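Local coordinates for hemolysin-related protein (PDB 6MLT) that is a secreted, metal-binding protein of the Vibrio cholerae biofilm matrix and probably contributes to biofilm adhesion through carbohydrate binding, at residues A514-G518 with S548-H552; Q30-P35 with I538-Y544. Numbering follows the deposited sequence.

Interaction 1. Residues A514-G518 with S548-H552; sequences ANSSG and SQVNH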
loop_
_atom_site.group_PDB
_atom_site.type_symbol
_atom_site.label_atom_id
_atom_site.label_comp_id
_atom_site.label_asym_id
_atom_site.label_seq_id
_atom_site.Cartn_x
_atom_site.Cartn_y
_atom_site.Cartn_z
ATOM N N ALA A 514 -1.545 27.436 -8.297
ATOM C CA ALA A 514 -2.055 27.604 -9.650
ATOM C C ALA A 514 -1.339 26.636 -10.587
ATOM O O ALA A 514 -0.109 26.661 -10.695
ATOM C CB ALA A 514 -1.861 29.046 -10.113
ATOM N N ASN A 515 -2.113 25.793 -11.265
ATOM C CA ASN A 515 -1.561 24.748 -12.125
ATOM C C ASN A 515 -2.695 24.229 -12.993
ATOM O O ASN A 515 -3.674 23.688 -12.465
ATOM C CB ASN A 515 -0.951 23.625 -11.283
ATOM C CG ASN A 515 -0.114 22.657 -12.103
ATOM O OD1 ASN A 515 0.988 22.987 -12.538
ATOM N ND2 ASN A 515 -0.629 21.449 -12.297
ATOM N N SER A 516 -2.580 24.399 -14.310
ATOM C CA SER A 516 -3.689 24.116 -15.210
ATOM C C SER A 516 -3.508 22.787 -15.934
ATOM O O SER A 516 -2.388 22.313 -16.148
ATOM C CB SER A 516 -3.863 25.230 -16.245
ATOM O OG SER A 516 -2.685 25.437 -17.010
ATOM N N SER A 517 -4.639 22.201 -16.325
ATOM C CA SER A 517 -4.645 20.984 -17.125
ATOM C C SER A 517 -6.023 20.766 -17.732
ATOM O O SER A 517 -7.045 21.034 -17.085
ATOM C CB SER A 517 -4.252 19.762 -16.284
ATOM O OG SER A 517 -4.281 18.585 -17.083
ATOM N N GLY A 518 -6.046 20.275 -18.975
ATOM C CA GLY A 518 -7.276 19.716 -19.514
ATOM C C GLY A 518 -7.771 18.538 -18.702
ATOM O O GLY A 518 -8.974 18.252 -18.699
ATOM N N SER A 548 -8.351 26.057 -19.341
ATOM C CA SER A 548 -7.307 25.638 -18.406
ATOM C C SER A 548 -5.974 26.173 -18.936
ATOM O O SER A 548 -5.070 25.439 -19.333
ATOM C CB SER A 548 -7.285 24.118 -18.220
ATOM O OG SER A 548 -7.289 23.431 -19.459
ATOM N N GLN A 549 -5.836 27.498 -18.915
ATOM C CA GLN A 549 -4.728 28.188 -19.571
ATOM C C GLN A 549 -3.957 28.995 -18.529
ATOM O O GLN A 549 -4.110 30.213 -18.428
ATOM C CB GLN A 549 -5.279 29.075 -20.699
ATOM C CG GLN A 549 -4.295 29.348 -21.815
ATOM C CD GLN A 549 -4.988 29.585 -23.140
ATOM O OE1 GLN A 549 -5.673 30.588 -23.318
ATOM N NE2 GLN A 549 -4.825 28.650 -24.077
ATOM N N VAL A 550 -3.124 28.305 -17.750
ATOM C CA VAL A 550 -2.305 28.959 -16.733
ATOM C C VAL A 550 -0.831 28.739 -17.045
ATOM O O VAL A 550 -0.055 29.697 -17.135
ATOM C CB VAL A 550 -2.631 28.438 -15.324
ATOM C CG1 VAL A 550 -1.671 29.046 -14.287
ATOM C CG2 VAL A 550 -4.074 28.749 -14.963
ATOM N N ASN A 551 -0.434 27.476 -17.191
ATOM C CA ASN A 551 0.974 27.143 -17.359
ATOM C C ASN A 551 1.092 25.819 -18.101
ATOM O O ASN A 551 0.096 25.141 -18.369
ATOM C CB ASN A 551 1.692 27.099 -16.002
ATOM C CG ASN A 551 1.092 26.073 -15.041
ATOM O OD1 ASN A 551 -0.099 25.785 -15.084
ATOM N ND2 ASN A 551 1.927 25.524 -14.169
ATOM N N HIS A 552 2.327 25.473 -18.463
ATOM C CA HIS A 552 2.601 24.218 -19.146
ATOM C C HIS A 552 3.994 23.733 -18.779
ATOM O O HIS A 552 4.914 24.532 -18.606
ATOM C CB HIS A 552 2.476 24.358 -20.671
ATOM C CG HIS A 552 3.440 25.339 -21.275
ATOM N ND1 HIS A 552 3.108 26.654 -21.522
ATOM C CD2 HIS A 552 4.712 25.183 -21.716
ATOM C CE1 HIS A 552 4.138 27.269 -22.079
ATOM N NE2 HIS A 552 5.125 26.400 -22.203
#
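Four hydrogen bonds, all involving Ser516 or Asn551, define this meeting of two irregular segments; the end-to-end directions of 514-518 and 548-551 lie 124° apart. The hydroxyl of Ser516 (chi1 p) serves as a double acceptor, with Val550 N and Asn551 N each 3.0 Å from Ser516 OG; that oxygen is also hydrogen-bonded to Asn542 O, outside both segments. Asn551 returns the interaction through its amide: Ser516 N to Asn551 OD1 is 2.9 Å, and Asn551 ND2 to Asn515 OD1 is 3.2 Å, while Asn515 ND2 bonds Val540 O. Close packing adds to these bonds. Ser516 CB lies 3.3 Å from Ser548 O, Ser517 O lies 3.3 Å from Ser548 CB, and Ala514 CB touches Val550 CG1 at 4.2 Å on the exposed side. Ser548 OG and Ser517 O both bond Arg496. In the fold, 514-518 leads from strand 509-514, the edge strand of one propeller blade, towards strand 525-527 of the next, and meets there the loop linking strands 536-541 and 553-559.

Interaction 2. Residues Q30-P35 with I538-Y544; sequences QVMAAP and IMVANDY
The carboxamide of Gln30 reaches past the end of strand 536-541 and binds Asp543 twice, at its backbone N and at its carboxylate. Asp543 N donates to Gln30 OE1 at 2.7 Å, and Gln30 NE2 donates to Asp543 OD1 at 2.9 Å; a chi1 m, chi2 m rotamer brings the Gln30 amide across, and chi1 p at Asp543 presents its carboxylate. Asp543 OD2 has His552 as a second partner. The register is antiparallel in sense, Gln30 opposite Asn542 (CA-CA 4.8 Å) and Val31 opposite Ala541 (5.5 Å). Residues 30-31 and 538-542 are extended, but just one backbone bond spans them, Val31 N to Ala541 O at 3.2 Å. Val31 O instead receives Asn542 ND2 at 3.0 Å, with Asn542 in chi1 p and its OD1 accepting from Gly518 N. Met32 (phi/psi -145/27) then breaks the extension. Its SD lies 5.4 Å from the Tyr544 ring centroid at the ring edge, a Met-aromatic contact. Apolar packing continues with Val31 CG1 to Val540 CB at 3.5 Å and Pro35 CG to Ile538 CG2 at 3.8 Å. This is an interface between adjacent beta-propeller blades: Val31 also packs on strand 56-63 of its own blade. The contact is mixed: apolar pairs at Val31-Val540, Pro35-Ile538 and Met32-Tyr544 accompany the polar bonds, in which side-chain amides satisfy groups that no continuous sheet pairs.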
loop_
_atom_site.group_PDB
_atom_site.type_symbol
_atom_site.label_atom_id
_atom_site.label_comp_id
_atom_site.label_asym_id
_atom_site.label_seq_id
_atom_site.Cartn_x
_atom_site.Cartn_y
_atom_site.Cartn_z
ATOM N N GLN A 30 3.775 20.431 -23.533
ATOM C CA GLN A 30 2.595 20.183 -22.710
ATOM C C GLN A 30 2.731 18.818 -22.049
ATOM O O GLN A 30 3.256 17.882 -22.657
ATOM C CB GLN A 30 1.321 20.205 -23.560
ATOM C CG GLN A 30 1.159 21.419 -24.467
ATOM C CD GLN A 30 0.747 22.664 -23.703
ATOM O OE1 GLN A 30 -0.186 22.634 -22.903
ATOM N NE2 GLN A 30 1.446 23.766 -23.944
ATOM N N VAL A 31 2.248 18.695 -20.813
ATOM C CA VAL A 31 2.318 17.425 -20.093
ATOM C C VAL A 31 0.977 17.163 -19.423
ATOM O O VAL A 31 0.403 18.056 -18.789
ATOM C CB VAL A 31 3.464 17.412 -19.062
ATOM C CG1 VAL A 31 3.620 16.031 -18.461
ATOM C CG2 VAL A 31 4.770 17.844 -19.717
ATOM N N MET A 32 0.468 15.932 -19.571
ATOM C CA MET A 32 -0.820 15.574 -18.985
ATOM C C MET A 32 -0.833 14.122 -18.509
ATOM O O MET A 32 -1.898 13.497 -18.453
ATOM C CB MET A 32 -1.954 15.844 -19.996
ATOM C CG MET A 32 -3.355 15.883 -19.378
ATOM S SD MET A 32 -4.512 16.928 -20.310
ATOM C CE MET A 32 -4.370 16.225 -21.960
ATOM N N ALA A 33 0.331 13.581 -18.151
ATOM C CA ALA A 33 0.442 12.260 -17.554
ATOM C C ALA A 33 1.300 12.362 -16.302
ATOM O O ALA A 33 2.197 13.206 -16.212
ATOM C CB ALA A 33 1.046 11.236 -18.526
ATOM N N ALA A 34 1.006 11.505 -15.335
ATOM C CA ALA A 34 1.634 11.618 -14.027
ATOM C C ALA A 34 3.151 11.472 -14.153
ATOM O O ALA A 34 3.634 10.655 -14.947
ATOM C CB ALA A 34 1.079 10.561 -13.071
ATOM N N PRO A 35 3.925 12.229 -13.384
ATOM C CA PRO A 35 5.385 12.126 -13.466
ATOM C C PRO A 35 5.895 10.875 -12.763
ATOM O O PRO A 35 5.265 10.340 -11.852
ATOM C CB PRO A 35 5.865 13.391 -12.753
ATOM C CG PRO A 35 4.793 13.646 -11.730
ATOM C CD PRO A 35 3.498 13.167 -12.333
ATOM N N ILE A 538 5.907 17.527 -7.097
ATOM C CA ILE A 538 6.066 17.543 -8.553
ATOM C C ILE A 538 4.690 17.469 -9.201
ATOM O O ILE A 538 3.899 16.574 -8.878
ATOM C CB ILE A 538 6.937 16.367 -9.028
ATOM C CG1 ILE A 538 8.303 16.390 -8.335
ATOM C CG2 ILE A 538 7.107 16.402 -10.559
ATOM C CD1 ILE A 538 8.781 15.034 -7.880
ATOM N N MET A 539 4.418 18.370 -10.149
ATOM C CA MET A 539 3.153 18.347 -10.866
ATOM C C MET A 539 3.364 18.747 -12.319
ATOM O O MET A 539 4.303 19.474 -12.659
ATOM C CB MET A 539 2.113 19.270 -10.209
ATOM C CG MET A 539 2.456 20.739 -10.236
ATOM S SD MET A 539 1.364 21.713 -9.174
ATOM C CE MET A 539 1.935 21.197 -7.555
ATOM N N VAL A 540 2.474 18.262 -13.178
ATOM C CA VAL A 540 2.550 18.524 -14.610
ATOM C C VAL A 540 1.421 19.468 -14.998
ATOM O O VAL A 540 0.385 19.537 -14.330
ATOM C CB VAL A 540 2.498 17.209 -15.416
ATOM C CG1 VAL A 540 3.599 16.271 -14.948
ATOM C CG2 VAL A 540 1.127 16.543 -15.280
ATOM N N ALA A 541 1.634 20.209 -16.083
ATOM C CA ALA A 541 0.703 21.251 -16.480
ATOM C C ALA A 541 0.635 21.350 -17.994
ATOM O O ALA A 541 1.586 21.008 -18.709
ATOM C CB ALA A 541 1.100 22.611 -15.896
ATOM N N ASN A 542 -0.509 21.837 -18.468
ATOM C CA ASN A 542 -0.719 22.116 -19.877
ATOM C C ASN A 542 -1.709 23.262 -19.982
ATOM O O ASN A 542 -2.545 23.462 -19.092
ATOM C CB ASN A 542 -1.227 20.878 -20.621
ATOM C CG ASN A 542 -2.460 20.289 -19.974
ATOM O OD1 ASN A 542 -3.579 20.743 -20.222
ATOM N ND2 ASN A 542 -2.261 19.281 -19.130
ATOM N N ASP A 543 -1.617 24.008 -21.083
ATOM C CA ASP A 543 -2.432 25.204 -21.253
ATOM C C ASP A 543 -2.986 25.321 -22.667
ATOM O O ASP A 543 -3.299 26.428 -23.122
ATOM C CB ASP A 543 -1.635 26.466 -20.896
ATOM C CG ASP A 543 -0.349 26.604 -21.692
ATOM O OD1 ASP A 543 -0.145 25.835 -22.655
ATOM O OD2 ASP A 543 0.463 27.496 -21.346
ATOM N N TYR A 544 -3.142 24.191 -23.363
ATOM C CA TYR A 544 -3.667 24.220 -24.724
ATOM C C TYR A 544 -5.148 24.583 -24.749
ATOM O O TYR A 544 -5.633 25.098 -25.757
ATOM C CB TYR A 544 -3.457 22.862 -25.412
ATOM C CG TYR A 544 -4.249 21.744 -24.768
ATOM C CD1 TYR A 544 -5.572 21.495 -25.131
ATOM C CD2 TYR A 544 -3.682 20.948 -23.783
ATOM C CE1 TYR A 544 -6.300 20.484 -24.530
ATOM C CE2 TYR A 544 -4.399 19.941 -23.179
ATOM C CZ TYR A 544 -5.711 19.713 -23.554
ATOM O OH TYR A 544 -6.433 18.709 -22.942
#

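Along the chain the segments come in the order 30-35, 514-518, 538-544, 548-552, so interactions 1 and 2 alternate, with centres 8 Å apart. The blade containing strand 536-541 is common to both; it unites N-terminal strand 13-19 with the C-terminal strands, the ring closure characteristic of beta-propellers. Interaction 1 faces the preceding blade, which ends in strand 509-514, and interaction 2 the following one, whose sheet includes strands 28-30, 36-38, 56-63, 71-76 and 93-94. Two probable hydrogen bonds connect them directly: His552 ND1 to Asp543 OD2 and Gly518 N to Asn542 OD1, both 2.8 Å. Three consecutive blades therefore meet where the chain's first strand joins its last three, 525-527, 536-541 and 553-559.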